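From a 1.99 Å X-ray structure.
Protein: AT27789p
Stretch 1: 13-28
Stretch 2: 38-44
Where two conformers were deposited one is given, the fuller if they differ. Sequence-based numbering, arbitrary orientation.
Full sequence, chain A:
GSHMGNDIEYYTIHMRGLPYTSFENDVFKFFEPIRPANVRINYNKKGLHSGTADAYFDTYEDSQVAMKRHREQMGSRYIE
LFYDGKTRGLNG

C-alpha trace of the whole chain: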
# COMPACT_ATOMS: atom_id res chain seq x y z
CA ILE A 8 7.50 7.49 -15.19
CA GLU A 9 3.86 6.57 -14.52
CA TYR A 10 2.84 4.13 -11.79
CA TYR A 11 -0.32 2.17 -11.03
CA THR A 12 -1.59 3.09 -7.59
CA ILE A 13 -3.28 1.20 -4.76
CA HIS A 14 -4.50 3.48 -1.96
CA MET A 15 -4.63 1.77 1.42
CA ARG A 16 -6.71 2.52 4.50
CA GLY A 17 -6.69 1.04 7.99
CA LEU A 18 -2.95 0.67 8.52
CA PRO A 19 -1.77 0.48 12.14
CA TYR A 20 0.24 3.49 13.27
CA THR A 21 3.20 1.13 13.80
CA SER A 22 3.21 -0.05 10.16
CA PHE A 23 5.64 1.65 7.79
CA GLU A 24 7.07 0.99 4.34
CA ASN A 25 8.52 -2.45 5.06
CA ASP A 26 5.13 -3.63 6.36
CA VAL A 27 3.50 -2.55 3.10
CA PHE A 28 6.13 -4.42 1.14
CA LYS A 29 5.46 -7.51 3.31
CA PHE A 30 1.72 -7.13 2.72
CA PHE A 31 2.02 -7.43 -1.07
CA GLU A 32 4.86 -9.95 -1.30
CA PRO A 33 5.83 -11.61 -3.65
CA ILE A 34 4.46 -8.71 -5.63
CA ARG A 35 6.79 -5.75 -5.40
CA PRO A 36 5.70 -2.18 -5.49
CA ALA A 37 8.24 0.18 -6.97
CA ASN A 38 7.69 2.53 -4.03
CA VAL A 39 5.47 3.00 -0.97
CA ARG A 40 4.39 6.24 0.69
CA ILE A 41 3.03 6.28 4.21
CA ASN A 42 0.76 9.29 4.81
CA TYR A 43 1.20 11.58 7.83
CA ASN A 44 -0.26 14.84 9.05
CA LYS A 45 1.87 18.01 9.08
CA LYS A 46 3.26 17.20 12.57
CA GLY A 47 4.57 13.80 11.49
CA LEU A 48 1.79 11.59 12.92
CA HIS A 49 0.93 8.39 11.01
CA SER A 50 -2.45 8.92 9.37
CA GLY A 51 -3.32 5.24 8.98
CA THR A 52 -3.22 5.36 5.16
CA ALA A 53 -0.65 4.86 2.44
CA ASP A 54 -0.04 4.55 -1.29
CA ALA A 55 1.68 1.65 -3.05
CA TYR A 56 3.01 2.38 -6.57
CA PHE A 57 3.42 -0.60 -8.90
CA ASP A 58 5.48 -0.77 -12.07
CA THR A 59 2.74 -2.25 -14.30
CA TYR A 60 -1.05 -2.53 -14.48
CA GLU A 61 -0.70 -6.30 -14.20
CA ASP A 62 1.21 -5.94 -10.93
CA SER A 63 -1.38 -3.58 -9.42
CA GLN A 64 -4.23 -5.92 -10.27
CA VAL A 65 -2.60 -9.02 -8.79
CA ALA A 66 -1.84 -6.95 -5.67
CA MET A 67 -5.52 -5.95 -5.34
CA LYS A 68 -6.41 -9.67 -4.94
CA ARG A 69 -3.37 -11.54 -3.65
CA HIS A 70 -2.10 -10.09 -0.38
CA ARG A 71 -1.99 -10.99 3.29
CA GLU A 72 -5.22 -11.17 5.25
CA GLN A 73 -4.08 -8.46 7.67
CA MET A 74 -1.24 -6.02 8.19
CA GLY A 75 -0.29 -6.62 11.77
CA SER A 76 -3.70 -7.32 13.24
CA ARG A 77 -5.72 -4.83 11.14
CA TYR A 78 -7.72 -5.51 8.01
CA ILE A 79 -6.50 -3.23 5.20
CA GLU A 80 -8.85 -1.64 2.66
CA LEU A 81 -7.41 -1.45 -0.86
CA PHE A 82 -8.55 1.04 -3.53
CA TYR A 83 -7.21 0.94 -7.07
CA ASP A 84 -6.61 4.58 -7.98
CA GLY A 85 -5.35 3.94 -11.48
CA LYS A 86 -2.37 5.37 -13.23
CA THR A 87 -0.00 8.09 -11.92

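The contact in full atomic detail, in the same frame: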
# COMPACT_ATOMS: atom_id res chain seq x y z
N ILE A 13 -2.33 1.79 -5.70
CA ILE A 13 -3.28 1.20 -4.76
C ILE A 13 -3.24 2.04 -3.49
O ILE A 13 -2.20 2.13 -2.83
CB ILE A 13 -2.93 -0.25 -4.45
CG1 ILE A 13 -3.04 -1.13 -5.70
CG2 ILE A 13 -3.85 -0.79 -3.36
CD1 ILE A 13 -2.78 -2.59 -5.36
N HIS A 14 -4.36 2.70 -3.18
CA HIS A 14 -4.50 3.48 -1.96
C HIS A 14 -4.98 2.55 -0.86
O HIS A 14 -5.79 1.66 -1.11
CB HIS A 14 -5.48 4.64 -2.17
CG HIS A 14 -5.65 5.49 -0.95
ND1 HIS A 14 -4.61 6.20 -0.39
CD2 HIS A 14 -6.73 5.72 -0.16
CE1 HIS A 14 -5.04 6.83 0.70
NE2 HIS A 14 -6.32 6.55 0.86
N MET A 15 -4.42 2.71 0.33
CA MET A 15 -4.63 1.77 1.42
C MET A 15 -5.18 2.51 2.63
O MET A 15 -4.68 3.57 2.98
CB MET A 15 -3.32 1.04 1.79
CG MET A 15 -2.53 0.49 0.61
SD MET A 15 -0.88 -0.09 1.04
CE MET A 15 -1.31 -1.61 1.90
N ARG A 16 -6.22 1.97 3.25
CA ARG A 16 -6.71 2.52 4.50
C ARG A 16 -6.70 1.46 5.60
O ARG A 16 -6.72 0.26 5.33
CB ARG A 16 -8.12 3.09 4.33
CG ARG A 16 -8.17 4.22 3.31
CD ARG A 16 -9.56 4.79 3.17
NE ARG A 16 -9.83 5.80 4.18
CZ ARG A 16 -9.39 7.05 4.08
NH1 ARG A 16 -8.66 7.41 3.02
NH2 ARG A 16 -9.70 7.93 5.02
N GLY A 17 -6.65 1.94 6.84
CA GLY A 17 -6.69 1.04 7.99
C GLY A 17 -5.35 0.53 8.47
O GLY A 17 -5.32 -0.43 9.23
N LEU A 18 -4.24 1.14 8.05
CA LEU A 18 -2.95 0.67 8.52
C LEU A 18 -2.82 0.97 10.00
O LEU A 18 -3.31 2.01 10.45
CB LEU A 18 -1.79 1.36 7.78
CG LEU A 18 -1.29 0.85 6.44
CD1 LEU A 18 -2.36 1.05 5.39
CD2 LEU A 18 0.01 1.57 6.08
N PRO A 19 -2.14 0.12 10.77
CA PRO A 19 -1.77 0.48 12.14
C PRO A 19 -0.72 1.59 12.15
O PRO A 19 0.09 1.70 11.24
CB PRO A 19 -1.17 -0.82 12.71
CG PRO A 19 -1.42 -1.89 11.69
CD PRO A 19 -1.66 -1.22 10.38
N TYR A 20 -0.72 2.39 13.21
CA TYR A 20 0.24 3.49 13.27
C TYR A 20 1.67 3.01 13.51
O TYR A 20 2.60 3.82 13.43
CB TYR A 20 -0.20 4.49 14.34
CG TYR A 20 -1.60 5.07 14.11
CD1 TYR A 20 -2.11 5.21 12.82
CD2 TYR A 20 -2.39 5.49 15.18
CE1 TYR A 20 -3.38 5.74 12.61
CE2 TYR A 20 -3.66 6.03 14.97
CZ TYR A 20 -4.14 6.15 13.68
OH TYR A 20 -5.40 6.67 13.46
N THR A 21 1.87 1.71 13.76
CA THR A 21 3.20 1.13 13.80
C THR A 21 3.63 0.49 12.49
O THR A 21 4.71 -0.09 12.43
CB THR A 21 3.30 0.07 14.92
OG1 THR A 21 2.18 -0.81 14.85
CG2 THR A 21 3.34 0.73 16.27
N SER A 22 2.84 0.58 11.43
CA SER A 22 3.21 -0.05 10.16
C SER A 22 3.78 0.98 9.18
O SER A 22 3.11 1.97 8.85
CB SER A 22 2.00 -0.75 9.54
OG SER A 22 1.74 -1.97 10.22
N PHE A 23 4.99 0.72 8.70
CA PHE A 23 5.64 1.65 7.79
C PHE A 23 5.92 0.99 6.47
O PHE A 23 5.22 0.03 6.11
CB PHE A 23 6.90 2.20 8.46
CG PHE A 23 6.60 2.87 9.76
CD1 PHE A 23 6.05 4.14 9.77
CD2 PHE A 23 6.81 2.21 10.98
CE1 PHE A 23 5.75 4.77 10.96
CE2 PHE A 23 6.50 2.83 12.17
CZ PHE A 23 5.97 4.12 12.17
N GLU A 24 6.91 1.47 5.71
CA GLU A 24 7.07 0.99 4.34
C GLU A 24 7.31 -0.51 4.29
O GLU A 24 6.69 -1.21 3.49
CB GLU A 24 8.19 1.76 3.64
CG GLU A 24 7.72 3.13 3.11
CD GLU A 24 8.84 3.98 2.51
OE1 GLU A 24 8.92 5.18 2.86
OE2 GLU A 24 9.62 3.47 1.69
N ASN A 25 8.20 -1.03 5.15
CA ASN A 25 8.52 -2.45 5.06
C ASN A 25 7.30 -3.32 5.33
O ASN A 25 7.19 -4.41 4.76
CB ASN A 25 9.69 -2.80 5.98
CG ASN A 25 11.04 -2.38 5.38
OD1 ASN A 25 11.22 -2.36 4.15
ND2 ASN A 25 11.98 -2.02 6.24
N ASP A 26 6.37 -2.87 6.18
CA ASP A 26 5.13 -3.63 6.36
C ASP A 26 4.27 -3.63 5.11
O ASP A 26 3.58 -4.63 4.82
CB ASP A 26 4.33 -3.06 7.53
CG ASP A 26 4.58 -3.79 8.82
OD1 ASP A 26 5.59 -4.51 8.90
OD2 ASP A 26 3.76 -3.65 9.76
N VAL A 27 4.24 -2.53 4.36
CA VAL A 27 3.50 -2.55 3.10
C VAL A 27 4.15 -3.52 2.13
O VAL A 27 3.47 -4.35 1.51
CB VAL A 27 3.38 -1.13 2.51
CG1 VAL A 27 2.63 -1.14 1.18
CG2 VAL A 27 2.58 -0.27 3.46
N PHE A 28 5.46 -3.49 2.00
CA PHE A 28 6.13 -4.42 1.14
C PHE A 28 5.79 -5.86 1.57
O PHE A 28 5.49 -6.66 0.76
CB PHE A 28 7.64 -4.16 1.10
CG PHE A 28 8.05 -3.01 0.20
CD1 PHE A 28 7.98 -3.10 -1.14
CD2 PHE A 28 8.53 -1.84 0.72
CE1 PHE A 28 8.38 -2.06 -1.96
CE2 PHE A 28 8.92 -0.80 -0.08
CZ PHE A 28 8.84 -0.91 -1.43
N ASN A 38 7.53 1.64 -5.17
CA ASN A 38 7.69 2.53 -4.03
C ASN A 38 6.41 2.50 -3.21
O ASN A 38 5.35 2.09 -3.69
CB ASN A 38 7.98 3.97 -4.47
CG ASN A 38 9.40 4.15 -4.96
OD1 ASN A 38 10.36 3.77 -4.28
ND2 ASN A 38 9.55 4.73 -6.15
N VAL A 39 6.54 2.94 -1.96
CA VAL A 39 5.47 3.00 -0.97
C VAL A 39 5.57 4.34 -0.28
O VAL A 39 6.67 4.78 0.07
CB VAL A 39 5.56 1.88 0.09
CG1 VAL A 39 4.55 2.17 1.22
CG2 VAL A 39 5.33 0.52 -0.54
N ARG A 40 4.46 4.94 -0.09
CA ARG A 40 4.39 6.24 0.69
C ARG A 40 3.28 6.20 1.87
O ARG A 40 2.03 6.07 1.75
CB ARG A 40 3.97 7.40 -0.21
CG ARG A 40 4.86 7.64 -1.41
CD ARG A 40 4.69 9.08 -1.91
NE ARG A 40 3.29 9.45 -2.09
CZ ARG A 40 2.88 10.67 -2.39
NH1 ARG A 40 1.58 10.92 -2.53
NH2 ARG A 40 3.76 11.66 -2.55
N ILE A 41 3.89 6.20 3.04
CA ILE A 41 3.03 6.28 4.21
C ILE A 41 2.59 7.72 4.35
O ILE A 41 3.40 8.63 4.15
CB ILE A 41 3.81 5.81 5.46
CG1 ILE A 41 4.40 4.40 5.25
CG2 ILE A 41 2.93 5.98 6.70
CD1 ILE A 41 3.33 3.23 5.01
N ASN A 42 1.30 7.95 4.65
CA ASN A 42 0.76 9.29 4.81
C ASN A 42 0.78 9.72 6.28
O ASN A 42 0.45 8.94 7.18
CB ASN A 42 -0.68 9.38 4.28
CG ASN A 42 -0.75 9.25 2.78
OD1 ASN A 42 0.07 9.82 2.07
ND2 ASN A 42 -1.72 8.48 2.29
N TYR A 43 1.16 10.98 6.50
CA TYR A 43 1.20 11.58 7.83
C TYR A 43 0.44 12.90 7.79
O TYR A 43 0.12 13.43 6.72
CB TYR A 43 2.65 11.85 8.29
CG TYR A 43 3.58 10.65 8.26
CD1 TYR A 43 4.09 10.17 7.06
CD2 TYR A 43 3.97 10.01 9.44
CE1 TYR A 43 4.96 9.09 7.03
CE2 TYR A 43 4.82 8.90 9.41
CZ TYR A 43 5.31 8.46 8.20
OH TYR A 43 6.16 7.37 8.12
N ASN A 44 0.14 13.44 8.98
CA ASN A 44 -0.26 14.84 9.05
C ASN A 44 0.98 15.76 9.06
O ASN A 44 2.13 15.30 9.02
CB ASN A 44 -1.15 15.09 10.26
CG ASN A 44 -0.43 14.87 11.59
OD1 ASN A 44 0.81 14.91 11.69
ND2 ASN A 44 -1.21 14.65 12.62
O HOH W 1 6.63 6.47 3.36
O HOH W 2 9.22 3.21 -1.08

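The contact is a small apolar packing of a helix start against a strand, with no direct hydrogen bond between the two stretches and with two waters joining a glutamate to the strand's backbone along one margin.

The strand supplies Val 39 and Ile 41, which alternate with Asn 38 and Arg 40. Successive residues of an extended chain point to opposite sides, so the CA-to-CB bonds of Val 39 and Ile 41 point toward the first stretch while those of Asn 38 and Arg 40 point away. The two apolar residues accordingly lose the most surface here, and the polar ones stay exposed.

From the helix, Val 27 points toward the strand and is buried. Its chi1 is t, and its methyls pack on both residues: CG1 lies 3.6 Å from CG2 of Val 39, and CG2 lies 3.9 Å from CD1 of Ile 41. A compact, branched apolar side chain suits a buried position facing these two. Ile 41, with both chi angles m, reaches further. Its CD1 also meets CD2 of Leu 18 at 3.9 Å and the backbone C of Phe 23 at 3.7 Å, so one methyl fills the space between the loop and the first turn of the helix.

At the next residue, Phe 28 begins with its CA-to-CB bond sideways, but its ring comes nearer the strand. CG2 of Val 39 sits over one face, 4.0 Å from the ring centroid and 17° off the normal, a CH-pi contact that a flat aromatic ring is well shaped to make. The same methyl thus packs against both Val 27 and Phe 28.

The aliphatic CG of Glu 24 packs 3.8 Å from CG1 of Val 39, while its carboxylate reaches water. Water 1 donates to OE1 of Glu 24 (2.7 Å) and accepts from N of Ile 41 (2.8 Å); water 2 lies 2.8 Å from OE2 of Glu 24 and accepts from N of Val 39 (2.8 Å). The two carboxylate oxygens are thus linked through water to two backbone amides.

The helix start is itself braced: Phe 23 occupies the N-cap position, its O accepting from N of Val 27 at 3.3 Å, and OG of Ser 22 donates to OD2 of Asp 26 at 2.7 Å. At the periphery, OH of Tyr 43 lies 3.6 Å from CD1 of Phe 23, at the ring edge. Elsewhere along the strand, ND2 of Asn 42 approaches the ring edge of His 14, 4.0 Å from CE1.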